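Local coordinates for putative peptide binding protein (Ruminococcus gnavus, PDB 3NOH) that is of unknown function but probably binds peptides, with a sheet order consistent with a periplasmic-binding-protein-like domain, at residues Ala17-Ser22 with Ile74-Ser79; Tyr23-Asn28 with Leu60-Tyr65; Phe46-Thr51 with Ile131-Ala136; Asp52-Asp57 with Asn85-Asp90; Arg104-Lys109 with Thr122-Asn127. All coordinates share one frame; numbering follows the deposited sequence. Where two conformers were deposited one is given.

Interaction 1: Ala17-Ser22 with Ile74-Ser79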
# COMPACT_ATOMS: atom_id res chain seq x y z
N ALA A 17 18.04 4.15 -7.89
CA ALA A 17 17.80 3.49 -6.58
C ALA A 17 17.02 2.18 -6.83
O ALA A 17 16.14 2.15 -7.70
CB ALA A 17 16.99 4.42 -5.64
N GLN A 18 17.32 1.12 -6.08
CA GLN A 18 16.65 -0.19 -6.26
C GLN A 18 15.97 -0.63 -4.96
O GLN A 18 16.42 -0.24 -3.90
CB GLN A 18 17.67 -1.26 -6.64
CG GLN A 18 18.52 -0.87 -7.85
CD GLN A 18 19.83 -1.60 -7.91
OE1 GLN A 18 20.39 -2.06 -6.90
NE2 GLN A 18 20.37 -1.69 -9.12
N LEU A 19 14.93 -1.47 -5.06
CA LEU A 19 14.23 -2.02 -3.88
C LEU A 19 15.19 -2.98 -3.19
O LEU A 19 15.90 -3.77 -3.86
CB LEU A 19 13.00 -2.81 -4.30
CG LEU A 19 11.87 -2.00 -4.94
CD1 LEU A 19 10.79 -2.94 -5.50
CD2 LEU A 19 11.33 -1.03 -3.91
N GLU A 20 15.23 -2.91 -1.86
CA GLU A 20 16.08 -3.76 -1.06
C GLU A 20 15.45 -4.00 0.32
O GLU A 20 14.89 -3.10 0.91
CB GLU A 20 17.44 -3.08 -0.90
CG GLU A 20 18.55 -4.00 -0.55
CD GLU A 20 19.69 -3.27 0.09
OE1 GLU A 20 19.77 -2.02 -0.09
OE2 GLU A 20 20.50 -3.93 0.79
N GLY A 21 15.52 -5.23 0.82
CA GLY A 21 15.01 -5.53 2.15
C GLY A 21 13.51 -5.74 2.14
O GLY A 21 12.92 -6.06 1.11
N SER A 22 12.89 -5.47 3.30
CA SER A 22 11.46 -5.68 3.53
C SER A 22 10.72 -4.40 3.38
O SER A 22 11.20 -3.34 3.76
CB SER A 22 11.24 -6.19 4.99
OG SER A 22 11.75 -7.47 5.15
N ILE A 74 8.78 4.57 -5.06
CA ILE A 74 7.84 5.33 -5.89
C ILE A 74 7.73 4.66 -7.27
O ILE A 74 6.62 4.52 -7.79
CB ILE A 74 8.21 6.82 -6.06
CG1 ILE A 74 8.27 7.52 -4.70
CG2 ILE A 74 7.20 7.54 -6.98
CD1 ILE A 74 9.02 8.84 -4.79
N ARG A 75 8.87 4.23 -7.86
CA ARG A 75 8.87 3.50 -9.14
C ARG A 75 7.98 2.27 -9.06
O ARG A 75 7.12 2.02 -9.94
CB ARG A 75 10.29 3.06 -9.53
CG ARG A 75 11.17 4.11 -10.15
CD ARG A 75 12.18 3.51 -11.17
NE ARG A 75 12.81 2.26 -10.76
CZ ARG A 75 13.78 2.15 -9.86
NH1 ARG A 75 14.24 3.23 -9.23
NH2 ARG A 75 14.29 0.97 -9.57
N TYR A 76 8.19 1.48 -8.00
CA TYR A 76 7.40 0.25 -7.71
C TYR A 76 5.89 0.59 -7.58
O TYR A 76 5.04 -0.07 -8.19
CB TYR A 76 7.90 -0.44 -6.41
CG TYR A 76 6.97 -1.52 -5.95
CD1 TYR A 76 7.07 -2.82 -6.47
CD2 TYR A 76 5.95 -1.25 -5.04
CE1 TYR A 76 6.14 -3.84 -6.08
CE2 TYR A 76 5.03 -2.26 -4.65
CZ TYR A 76 5.14 -3.53 -5.17
OH TYR A 76 4.23 -4.48 -4.76
N ALA A 77 5.61 1.65 -6.82
CA ALA A 77 4.24 2.07 -6.55
C ALA A 77 3.52 2.50 -7.85
O ALA A 77 2.36 2.12 -8.11
CB ALA A 77 4.23 3.21 -5.51
N ASP A 78 4.23 3.25 -8.67
CA ASP A 78 3.65 3.73 -9.93
C ASP A 78 3.27 2.52 -10.83
O ASP A 78 2.26 2.53 -11.51
CB ASP A 78 4.56 4.72 -10.66
CG ASP A 78 4.67 6.10 -9.99
OD1 ASP A 78 3.83 6.41 -9.13
OD2 ASP A 78 5.58 6.83 -10.38
N SER A 79 4.15 1.51 -10.85
CA SER A 79 3.92 0.29 -11.62
C SER A 79 2.73 -0.51 -11.08
O SER A 79 1.90 -1.01 -11.86
CB SER A 79 5.19 -0.58 -11.59
OG SER A 79 6.18 -0.01 -12.43
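In one of its two modelled conformers, R75 takes hold of the carbonyl oxygen of A17 with both of its terminal nitrogens. NH1 lies 2.7 Å and NH2 2.9 Å from A17 O. That oxygen sits almost exactly in the guanidinium plane and both donors lie in the carbonyl plane, so the end of the arginine closes on a single atom as a fork. Neither N-H is straight, the angles being 149° and 137°, two donors sharing one acceptor. Kinks at chi2 and chi3 bend the side chain to reach it. A sulfate ion, probably from the crystallisation liquor, also lies against NH2, though the approach is too short to rely on.

Two residues on from A17, L19 lays CD1 beside Y76, the residue after R75, 3.8 Å from ring atom CD1 and 3.9 Å from CB; the two side chains cross at about a right angle. Helix 71-86 is the connection between the parallel strands 61-67 and 90-96, and the loop leading into strand 22-27 packs on this helix through A17 and L19. Y76 is swung anti to its own N (chi1 169°), which carries the ring onto L114 of the sheet. M138 touches both L19 and Y76.

Interaction 2: Tyr23-Asn28 with Leu60-Tyr65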
# COMPACT_ATOMS: atom_id res chain seq x y z
N TYR A 23 9.52 -4.52 2.84
CA TYR A 23 8.60 -3.43 2.71
C TYR A 23 7.30 -3.89 3.26
O TYR A 23 7.06 -5.10 3.46
CB TYR A 23 8.44 -3.05 1.23
CG TYR A 23 9.70 -2.50 0.64
CD1 TYR A 23 10.68 -3.35 0.21
CD2 TYR A 23 9.90 -1.12 0.54
CE1 TYR A 23 11.90 -2.85 -0.28
CE2 TYR A 23 11.09 -0.61 0.05
CZ TYR A 23 12.09 -1.48 -0.35
OH TYR A 23 13.27 -0.98 -0.88
N ILE A 24 6.47 -2.89 3.52
CA ILE A 24 5.11 -3.17 3.87
C ILE A 24 4.10 -2.49 2.99
O ILE A 24 4.32 -1.37 2.52
CB ILE A 24 4.80 -2.88 5.32
CG1 ILE A 24 4.95 -1.42 5.67
CG2 ILE A 24 5.61 -3.79 6.29
CD1 ILE A 24 4.23 -1.17 7.06
N PHE A 25 3.01 -3.23 2.72
CA PHE A 25 1.80 -2.71 2.15
C PHE A 25 0.78 -2.70 3.25
O PHE A 25 0.43 -3.77 3.75
CB PHE A 25 1.32 -3.49 0.94
CG PHE A 25 -0.01 -3.05 0.41
CD1 PHE A 25 -0.13 -1.83 -0.20
CD2 PHE A 25 -1.14 -3.87 0.54
CE1 PHE A 25 -1.35 -1.41 -0.67
CE2 PHE A 25 -2.36 -3.44 0.04
CZ PHE A 25 -2.46 -2.22 -0.54
N CYS A 26 0.28 -1.50 3.61
CA CYS A 26 -0.48 -1.33 4.83
C CYS A 26 -1.80 -0.63 4.49
O CYS A 26 -1.80 0.39 3.80
CB CYS A 26 0.34 -0.48 5.85
SG CYS A 26 -0.44 -0.39 7.46
N MSE A 27 -2.91 -1.18 5.01
CA MSE A 27 -4.26 -0.65 4.79
C MSE A 27 -4.86 -0.26 6.12
O MSE A 27 -4.68 -0.95 7.13
CB MSE A 27 -5.16 -1.72 4.12
CG MSE A 27 -4.70 -2.06 2.71
SE MSE A 27 -5.54 -3.63 2.05
CE MSE A 27 -4.45 -4.89 3.07
N ASN A 28 -5.64 0.81 6.11
CA ASN A 28 -6.41 1.26 7.26
C ASN A 28 -7.76 0.50 7.29
O ASN A 28 -8.70 0.80 6.54
CB ASN A 28 -6.64 2.77 7.17
CG ASN A 28 -7.35 3.31 8.38
OD1 ASN A 28 -7.92 2.56 9.21
ND2 ASN A 28 -7.36 4.64 8.49
N LEU A 60 -13.64 -0.34 -6.58
CA LEU A 60 -12.66 -0.18 -5.56
C LEU A 60 -11.79 0.99 -5.93
O LEU A 60 -11.15 1.00 -6.98
CB LEU A 60 -11.82 -1.44 -5.43
CG LEU A 60 -10.73 -1.38 -4.36
CD1 LEU A 60 -11.27 -1.15 -2.94
CD2 LEU A 60 -9.97 -2.69 -4.43
N SER A 61 -11.76 2.00 -5.06
CA SER A 61 -10.97 3.17 -5.35
C SER A 61 -10.32 3.62 -4.07
O SER A 61 -11.04 3.79 -3.10
CB SER A 61 -11.89 4.30 -5.84
OG SER A 61 -11.12 5.39 -6.25
N PHE A 62 -9.00 3.83 -4.08
CA PHE A 62 -8.26 4.22 -2.88
C PHE A 62 -6.90 4.76 -3.25
O PHE A 62 -6.41 4.53 -4.36
CB PHE A 62 -8.15 3.09 -1.83
CG PHE A 62 -7.34 1.90 -2.27
CD1 PHE A 62 -7.93 0.88 -3.02
CD2 PHE A 62 -5.99 1.81 -1.97
CE1 PHE A 62 -7.15 -0.20 -3.45
CE2 PHE A 62 -5.23 0.69 -2.39
CZ PHE A 62 -5.81 -0.30 -3.13
N ASP A 63 -6.31 5.51 -2.34
CA ASP A 63 -5.00 6.07 -2.55
C ASP A 63 -3.96 5.23 -1.82
O ASP A 63 -4.17 4.70 -0.71
CB ASP A 63 -4.96 7.52 -2.03
CG ASP A 63 -5.90 8.46 -2.79
OD1 ASP A 63 -6.24 8.17 -3.93
OD2 ASP A 63 -6.29 9.51 -2.19
N ILE A 64 -2.75 5.21 -2.38
CA ILE A 64 -1.60 4.63 -1.73
C ILE A 64 -0.55 5.72 -1.51
O ILE A 64 -0.09 6.35 -2.47
CB ILE A 64 -0.93 3.50 -2.56
CG1 ILE A 64 -1.96 2.38 -2.79
CG2 ILE A 64 0.32 2.96 -1.83
CD1 ILE A 64 -1.52 1.26 -3.76
N TYR A 65 -0.18 5.99 -0.28
CA TYR A 65 0.87 6.96 0.03
C TYR A 65 2.25 6.32 0.01
O TYR A 65 2.41 5.14 0.29
CB TYR A 65 0.64 7.58 1.40
CG TYR A 65 -0.62 8.37 1.59
CD1 TYR A 65 -1.37 8.81 0.53
CD2 TYR A 65 -1.00 8.73 2.87
CE1 TYR A 65 -2.53 9.59 0.72
CE2 TYR A 65 -2.14 9.49 3.09
CZ TYR A 65 -2.87 9.95 2.01
OH TYR A 65 -4.02 10.70 2.23
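F25 is the residue of strand 22-27 that reaches toward strand 61-67, meeting both I64 and F62. The two strands are not neighbours: strand 112-116 runs between them, so the contact is made by side chains bridging over that strand on one face of the sheet. With CG anti to N (chi1 175°), the phenyl group lies over the sheet, and its far end comes closer to strand 61-67 than its CB does. Ring atom CE1 meets the I64 methyl CD1 at 4.1 Å, the two side chains crossing at about a right angle. A little further round, CZ lies 4.4 Å from CE2 of F62. That F62 atom sits at the edge of the F25 ring, near its plane, so the two phenyls are not stacked face on face.

C26 turns to the other face and packs on F113. M27, a selenomethionine, returns to the face of F25, where L43 of helix 37-47 rests on both M27 and F62. The order of the five strands, with 22-27 antiparallel to 112-116 and 129-134, is consistent with a type II periplasmic binding protein domain.

All three touching residues are buried and wholly hydrocarbon at the interface, at loose van der Waals spacing. The direct contact therefore probably rests on water exclusion and dispersion, while strand 112-116 links the two strands through the sheet.

Interaction 3: Phe46-Thr51 with Ile131-Ala136; sequences FVTGKT and IILDSA
V47 and T48, at and just past the C-terminal end of helix 37-47, rest on I131 and L133 of the edge strand 129-134, just where the helix finishes in a Schellman motif. G49 takes up the positive phi of that motif, and its N bonds back to F46 O at 3.1 Å, turning the chain away after T48. This helix covers one face of the sheet, and the contact joins its last turn to the outermost strand.

The apolar meeting is methyl against methyl. V47 CG1, placed anti to N by a chi1 of 173°, touches both methyls of L133, at 3.7 Å from CD1 and 3.9 Å from CD2. T48 CG2 spans two residues, touching I131 CD1 at 3.6 Å and L133 CD2 at 3.7 Å. L133 is thus held by V47 and by T48 just beyond the helix; F25, Y76 and M138 also pack on it.

Polar bonds stay within each partner. T48 points its hydroxyl back along its own helix, where OG1 lies within hydrogen-bonding reach of the carbonyls of K44 and A45, with one proton between the two; this leaves the methyl to face the strand. On the strand side, D134 closes an Asx turn as the chain leaves the sheet: the N of A136 reaches D134 OD2 at 3.0 Å, coming from above the carboxylate plane, 56° out of it.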
# COMPACT_ATOMS: atom_id res chain seq x y z
N PHE A 46 -3.14 -9.65 -4.47
CA PHE A 46 -2.82 -8.96 -5.71
C PHE A 46 -1.43 -8.37 -5.67
O PHE A 46 -0.66 -8.50 -6.62
CB PHE A 46 -3.81 -7.83 -5.99
CG PHE A 46 -3.67 -7.23 -7.38
CD1 PHE A 46 -2.71 -6.22 -7.62
CD2 PHE A 46 -4.50 -7.64 -8.39
CE1 PHE A 46 -2.59 -5.66 -8.89
CE2 PHE A 46 -4.39 -7.09 -9.68
CZ PHE A 46 -3.43 -6.09 -9.91
N VAL A 47 -1.12 -7.70 -4.56
CA VAL A 47 0.17 -7.06 -4.42
C VAL A 47 1.33 -8.07 -4.45
O VAL A 47 2.38 -7.75 -5.00
CB VAL A 47 0.20 -6.14 -3.15
CG1 VAL A 47 1.59 -5.63 -2.91
CG2 VAL A 47 -0.79 -4.99 -3.32
N THR A 48 1.14 -9.28 -3.93
CA THR A 48 2.18 -10.33 -3.96
C THR A 48 2.21 -11.17 -5.23
O THR A 48 2.95 -12.15 -5.30
CB THR A 48 2.01 -11.29 -2.77
OG1 THR A 48 0.75 -11.98 -2.87
CG2 THR A 48 2.07 -10.52 -1.46
N GLY A 49 1.39 -10.82 -6.22
CA GLY A 49 1.33 -11.58 -7.48
C GLY A 49 0.56 -12.89 -7.45
O GLY A 49 0.53 -13.58 -8.45
N LYS A 50 -0.07 -13.24 -6.33
CA LYS A 50 -0.86 -14.48 -6.25
C LYS A 50 -2.15 -14.41 -7.09
O LYS A 50 -2.73 -15.45 -7.41
CB LYS A 50 -1.19 -14.87 -4.79
CG LYS A 50 0.03 -15.26 -3.95
CD LYS A 50 -0.33 -15.79 -2.55
N THR A 51 -2.60 -13.19 -7.43
CA THR A 51 -3.75 -12.98 -8.31
C THR A 51 -3.51 -11.73 -9.16
O THR A 51 -2.77 -10.84 -8.75
CB THR A 51 -5.06 -12.82 -7.50
OG1 THR A 51 -6.17 -12.69 -8.40
CG2 THR A 51 -4.98 -11.58 -6.54
N ILE A 131 0.85 -6.38 5.10
CA ILE A 131 1.61 -7.51 4.62
C ILE A 131 3.06 -7.09 4.35
O ILE A 131 3.30 -5.97 3.87
CB ILE A 131 0.93 -8.12 3.36
CG1 ILE A 131 1.64 -9.35 2.87
CG2 ILE A 131 0.83 -7.12 2.20
CD1 ILE A 131 0.75 -10.17 1.87
N ILE A 132 3.99 -7.96 4.73
CA ILE A 132 5.42 -7.77 4.44
C ILE A 132 5.71 -8.32 3.06
O ILE A 132 5.30 -9.45 2.72
CB ILE A 132 6.36 -8.46 5.46
CG1 ILE A 132 6.39 -7.71 6.77
CG2 ILE A 132 7.80 -8.54 4.94
CD1 ILE A 132 7.08 -8.46 7.84
N LEU A 133 6.38 -7.48 2.28
CA LEU A 133 6.76 -7.75 0.90
C LEU A 133 8.27 -7.80 0.88
O LEU A 133 8.92 -6.99 1.53
CB LEU A 133 6.30 -6.63 -0.01
CG LEU A 133 4.82 -6.31 -0.03
CD1 LEU A 133 4.57 -5.04 -0.81
CD2 LEU A 133 4.07 -7.56 -0.59
N ASP A 134 8.82 -8.75 0.12
CA ASP A 134 10.24 -8.88 -0.06
C ASP A 134 10.67 -8.27 -1.40
O ASP A 134 10.00 -8.46 -2.42
CB ASP A 134 10.66 -10.34 -0.02
CG ASP A 134 12.15 -10.49 -0.05
OD1 ASP A 134 12.81 -10.21 0.99
OD2 ASP A 134 12.66 -10.86 -1.12
N SER A 135 11.78 -7.54 -1.38
CA SER A 135 12.27 -6.84 -2.53
C SER A 135 12.48 -7.74 -3.75
O SER A 135 12.18 -7.36 -4.90
CB SER A 135 13.57 -6.13 -2.12
OG SER A 135 14.61 -7.08 -1.83
N ALA A 136 12.91 -8.97 -3.50
CA ALA A 136 13.21 -9.88 -4.57
C ALA A 136 11.96 -10.40 -5.27
O ALA A 136 12.08 -10.93 -6.37
CB ALA A 136 14.10 -11.06 -4.07

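Interaction 4: Asp52-Asp57 with Asn85-Asp90; sequences DSIRTD and NDAGAD
Two waters join the backbone of I54 to A87 O, between an extended chain, 52-57, and the turn where helix 71-86 ends. The first chain is extended from S53 to T56, while the 85-90 chain is leaving the helix: G88 N bonds back to N85 O at 3.0 Å and G88 has a phi of 97°, the positive value that marks a Schellman motif. The turn presents the carbonyl of A87 to the extended chain. One water accepts from I54 N (2.8 Å) and donates to A87 O (2.7 Å). The other donates both to I54 O (2.9 Å) and to A87 O (3.0 Å). A single carbonyl oxygen therefore takes two water protons, and both backbone groups of I54 are linked to it indirectly, without the chains coming close enough to bond.

This turn ends the helical arm of a beta-alpha-beta crossover, in which helix 71-86 connects the parallel neighbours 61-67 and 90-96. Just beyond it, D90 pairs by backbone hydrogen bonding with L60, and in one of its two conformers N85 OD1 accepts from V91 N, tying the helix end to the start of the next strand.

The side chains add little: A87 CB rests 3.9 Å from D52 O, and its one apolar partner across the contact, I54 CG1, is looser at 4.4 Å. F46, from helix 37-47, touches A87 and I54 alike. I54 also packs on L43, while R55 N is hydrogen-bonded to Q42 OE1 of that helix.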
# COMPACT_ATOMS: atom_id res chain seq x y z
N ASP A 52 -4.14 -11.66 -10.33
CA ASP A 52 -4.12 -10.40 -11.11
C ASP A 52 -5.56 -9.89 -11.32
O ASP A 52 -5.83 -9.11 -12.24
CB ASP A 52 -3.32 -10.56 -12.42
CG ASP A 52 -3.86 -11.66 -13.31
OD1 ASP A 52 -4.86 -11.40 -14.00
OD2 ASP A 52 -3.26 -12.77 -13.35
N SER A 53 -6.46 -10.33 -10.43
CA SER A 53 -7.88 -9.99 -10.47
C SER A 53 -8.31 -9.35 -9.15
O SER A 53 -7.81 -9.72 -8.09
CB SER A 53 -8.69 -11.28 -10.73
OG SER A 53 -10.08 -11.10 -10.54
N ILE A 54 -9.22 -8.38 -9.22
CA ILE A 54 -9.87 -7.81 -8.03
C ILE A 54 -11.38 -7.94 -8.30
O ILE A 54 -11.95 -7.25 -9.18
CB ILE A 54 -9.51 -6.34 -7.78
CG1 ILE A 54 -8.00 -6.14 -7.60
CG2 ILE A 54 -10.22 -5.83 -6.52
CD1 ILE A 54 -7.48 -6.69 -6.30
N ARG A 55 -12.02 -8.85 -7.55
CA ARG A 55 -13.44 -9.16 -7.72
C ARG A 55 -14.18 -8.37 -6.66
O ARG A 55 -14.05 -8.64 -5.47
CB ARG A 55 -13.71 -10.66 -7.55
CG ARG A 55 -13.37 -11.54 -8.77
N THR A 56 -14.98 -7.40 -7.12
CA THR A 56 -15.68 -6.46 -6.25
C THR A 56 -17.15 -6.27 -6.67
O THR A 56 -17.46 -6.38 -7.84
CB THR A 56 -14.97 -5.11 -6.32
OG1 THR A 56 -15.25 -4.38 -5.13
CG2 THR A 56 -15.42 -4.32 -7.60
N ASP A 57 -18.04 -6.01 -5.71
CA ASP A 57 -19.47 -5.73 -5.91
C ASP A 57 -19.66 -4.36 -6.57
O ASP A 57 -20.57 -4.14 -7.38
CB ASP A 57 -20.17 -5.57 -4.53
CG ASP A 57 -20.52 -6.86 -3.88
OD1 ASP A 57 -20.62 -7.88 -4.57
OD2 ASP A 57 -20.69 -6.85 -2.64
N ASN A 85 -5.06 -0.48 -11.76
CA ASN A 85 -6.06 0.12 -12.64
C ASN A 85 -6.38 -0.73 -13.85
O ASN A 85 -7.52 -0.74 -14.33
CB ASN A 85 -5.72 1.57 -12.95
CG ASN A 85 -5.68 2.37 -11.69
OD1 ASN A 85 -5.89 1.79 -10.60
ND2 ASN A 85 -5.39 3.69 -11.80
N ASP A 86 -5.41 -1.50 -14.33
CA ASP A 86 -5.69 -2.49 -15.37
C ASP A 86 -6.72 -3.53 -14.90
O ASP A 86 -7.50 -4.05 -15.70
CB ASP A 86 -4.39 -3.19 -15.78
CG ASP A 86 -3.48 -2.30 -16.64
OD1 ASP A 86 -3.91 -1.20 -17.07
OD2 ASP A 86 -2.32 -2.70 -16.87
N ALA A 87 -6.72 -3.80 -13.59
CA ALA A 87 -7.62 -4.77 -12.97
C ALA A 87 -8.97 -4.14 -12.58
O ALA A 87 -9.83 -4.80 -12.02
CB ALA A 87 -6.96 -5.41 -11.77
N GLY A 88 -9.16 -2.86 -12.91
CA GLY A 88 -10.46 -2.21 -12.81
C GLY A 88 -10.61 -1.42 -11.52
O GLY A 88 -11.69 -0.88 -11.26
N ALA A 89 -9.54 -1.36 -10.73
CA ALA A 89 -9.50 -0.51 -9.54
C ALA A 89 -9.24 0.93 -10.03
O ALA A 89 -8.93 1.13 -11.23
CB ALA A 89 -8.41 -0.99 -8.59
N ASP A 90 -9.51 1.93 -9.19
CA ASP A 90 -9.11 3.31 -9.51
C ASP A 90 -8.23 3.78 -8.36
O ASP A 90 -8.69 4.32 -7.38
CB ASP A 90 -10.24 4.30 -9.74
CG ASP A 90 -9.71 5.71 -10.25
OD1 ASP A 90 -8.51 5.87 -10.66
OD2 ASP A 90 -10.53 6.65 -10.30
O HOH W 1 -10.02 -7.52 -11.76
O HOH W 2 -11.76 -4.40 -9.75

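Interaction 5: Arg104-Lys109 with Thr122-Asn127; sequences RAVSGK and TDALEN
V106 has a chi1 of 165°, which sets CG1 anti to N and leaves CG2 beside N, opposite the carbonyl carbon; from there CG2 packs on A124 CB at 3.9 Å. A124 needs no torsion: its CB points toward 104-109. The same methyl lies 3.8 Å from A105 O and 4.2 Å from A105 CB, so it sits against backbone as well as side chains. With a side chain this small, the CA atoms of V106 and A124 come within 4.8 Å of each other, a very close approach for two helices.

Helix 98-107 and the short helix 122-126 flank strand 112-116 in the chain, and both lie on the face of the sheet opposite helices 37-47 and 71-86. A105 and L125 both pack on F113, and L125 continues onto I24 and C26. A water donates to V106 O at 2.9 Å and is met by N127 ND2 at the same distance, though this second bond is weak. Past S107 the chain turns at G108, with positive phi, and in one of two modelled conformers of R104 and K109, R104 NH1 bonds to K109 O at 2.9 Å, the oxygen lying in its guanidinium plane.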
# COMPACT_ATOMS: atom_id res chain seq x y z
N ARG A 104 0.79 10.66 9.38
CA ARG A 104 -0.53 10.22 8.86
C ARG A 104 -0.83 8.79 9.27
O ARG A 104 -1.98 8.44 9.55
CB ARG A 104 -0.57 10.33 7.36
CG ARG A 104 -0.45 11.75 6.84
CD ARG A 104 -1.69 12.58 7.06
NE ARG A 104 -1.68 13.62 6.04
CZ ARG A 104 -2.30 13.52 4.88
NH1 ARG A 104 -3.09 12.49 4.64
NH2 ARG A 104 -2.21 14.49 3.99
N ALA A 105 0.22 7.94 9.28
CA ALA A 105 0.01 6.54 9.71
C ALA A 105 -0.45 6.47 11.13
O ALA A 105 -1.34 5.68 11.48
CB ALA A 105 1.26 5.71 9.53
N VAL A 106 0.14 7.31 12.00
CA VAL A 106 -0.20 7.32 13.41
C VAL A 106 -1.64 7.83 13.63
O VAL A 106 -2.41 7.26 14.44
CB VAL A 106 0.79 8.16 14.25
CG1 VAL A 106 0.21 8.48 15.67
CG2 VAL A 106 2.15 7.44 14.33
N SER A 107 -2.00 8.91 12.91
CA SER A 107 -3.32 9.51 13.10
C SER A 107 -4.44 8.73 12.38
O SER A 107 -5.59 9.03 12.61
CB SER A 107 -3.33 10.95 12.60
OG SER A 107 -3.06 10.97 11.22
N GLY A 108 -4.09 7.78 11.53
CA GLY A 108 -5.09 7.11 10.67
C GLY A 108 -5.62 7.95 9.52
O GLY A 108 -6.58 7.53 8.86
N LYS A 109 -4.93 9.05 9.18
CA LYS A 109 -5.36 9.89 8.06
C LYS A 109 -4.70 9.37 6.78
O LYS A 109 -3.91 10.05 6.07
CB LYS A 109 -5.17 11.37 8.38
CG LYS A 109 -6.22 11.85 9.43
CD LYS A 109 -5.77 13.00 10.38
CE LYS A 109 -5.84 14.42 9.78
NZ LYS A 109 -7.10 15.19 10.08
N THR A 122 5.90 1.33 15.05
CA THR A 122 5.40 -0.01 15.29
C THR A 122 3.98 0.05 15.90
O THR A 122 3.11 -0.75 15.55
CB THR A 122 6.40 -0.81 16.13
OG1 THR A 122 6.66 -0.10 17.35
CG2 THR A 122 7.73 -0.98 15.33
N ASP A 123 3.72 1.06 16.75
CA ASP A 123 2.38 1.31 17.30
C ASP A 123 1.36 1.58 16.21
O ASP A 123 0.26 1.04 16.26
CB ASP A 123 2.35 2.54 18.26
CG ASP A 123 2.97 2.28 19.61
OD1 ASP A 123 3.30 1.11 19.96
OD2 ASP A 123 3.10 3.28 20.35
N ALA A 124 1.70 2.40 15.21
CA ALA A 124 0.82 2.66 14.11
C ALA A 124 0.51 1.37 13.34
O ALA A 124 -0.61 1.14 12.89
CB ALA A 124 1.40 3.74 13.20
N LEU A 125 1.52 0.52 13.15
CA LEU A 125 1.28 -0.74 12.37
C LEU A 125 0.36 -1.72 13.08
O LEU A 125 -0.38 -2.47 12.45
CB LEU A 125 2.60 -1.43 12.06
CG LEU A 125 3.58 -0.63 11.23
CD1 LEU A 125 4.89 -1.42 10.96
CD2 LEU A 125 2.89 -0.19 9.92
N GLU A 126 0.40 -1.71 14.41
CA GLU A 126 -0.48 -2.60 15.19
C GLU A 126 -1.96 -2.23 15.06
O GLU A 126 -2.82 -3.05 15.26
CB GLU A 126 -0.02 -2.62 16.65
CG GLU A 126 1.14 -3.60 16.85
CD GLU A 126 0.71 -5.07 16.53
OE1 GLU A 126 0.13 -5.73 17.43
OE2 GLU A 126 0.93 -5.53 15.37
N ASN A 127 -2.25 -1.00 14.66
CA ASN A 127 -3.64 -0.60 14.44
C ASN A 127 -4.19 -0.92 13.04
O ASN A 127 -5.39 -0.81 12.77
CB ASN A 127 -3.74 0.90 14.70
CG ASN A 127 -3.48 1.25 16.15
OD1 ASN A 127 -3.75 0.45 17.05
ND2 ASN A 127 -2.94 2.44 16.39
O HOH W 3 -1.48 4.94 15.85

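In the fold
Interaction 2 lies near the centre of the chain and is pure hydrocarbon. Interaction 3 is its partly buried neighbour at the sheet edge, tied to it by Y23 O to L133 N and F25 O to I131 N. Interactions 1 and 4 are surface contacts at two places on helix 71-86, and both depend on backbone carbonyls, gripped by an arginine in one and bridged by waters in the other. F46 of interaction 3 packs on I54 and A87 of interaction 4, and Y76 of interaction 1 on V47. Interaction 5, also buried but at the periphery, packs small apolar side chains between the helices of the other face, and meets interaction 2 through Y65 and I24.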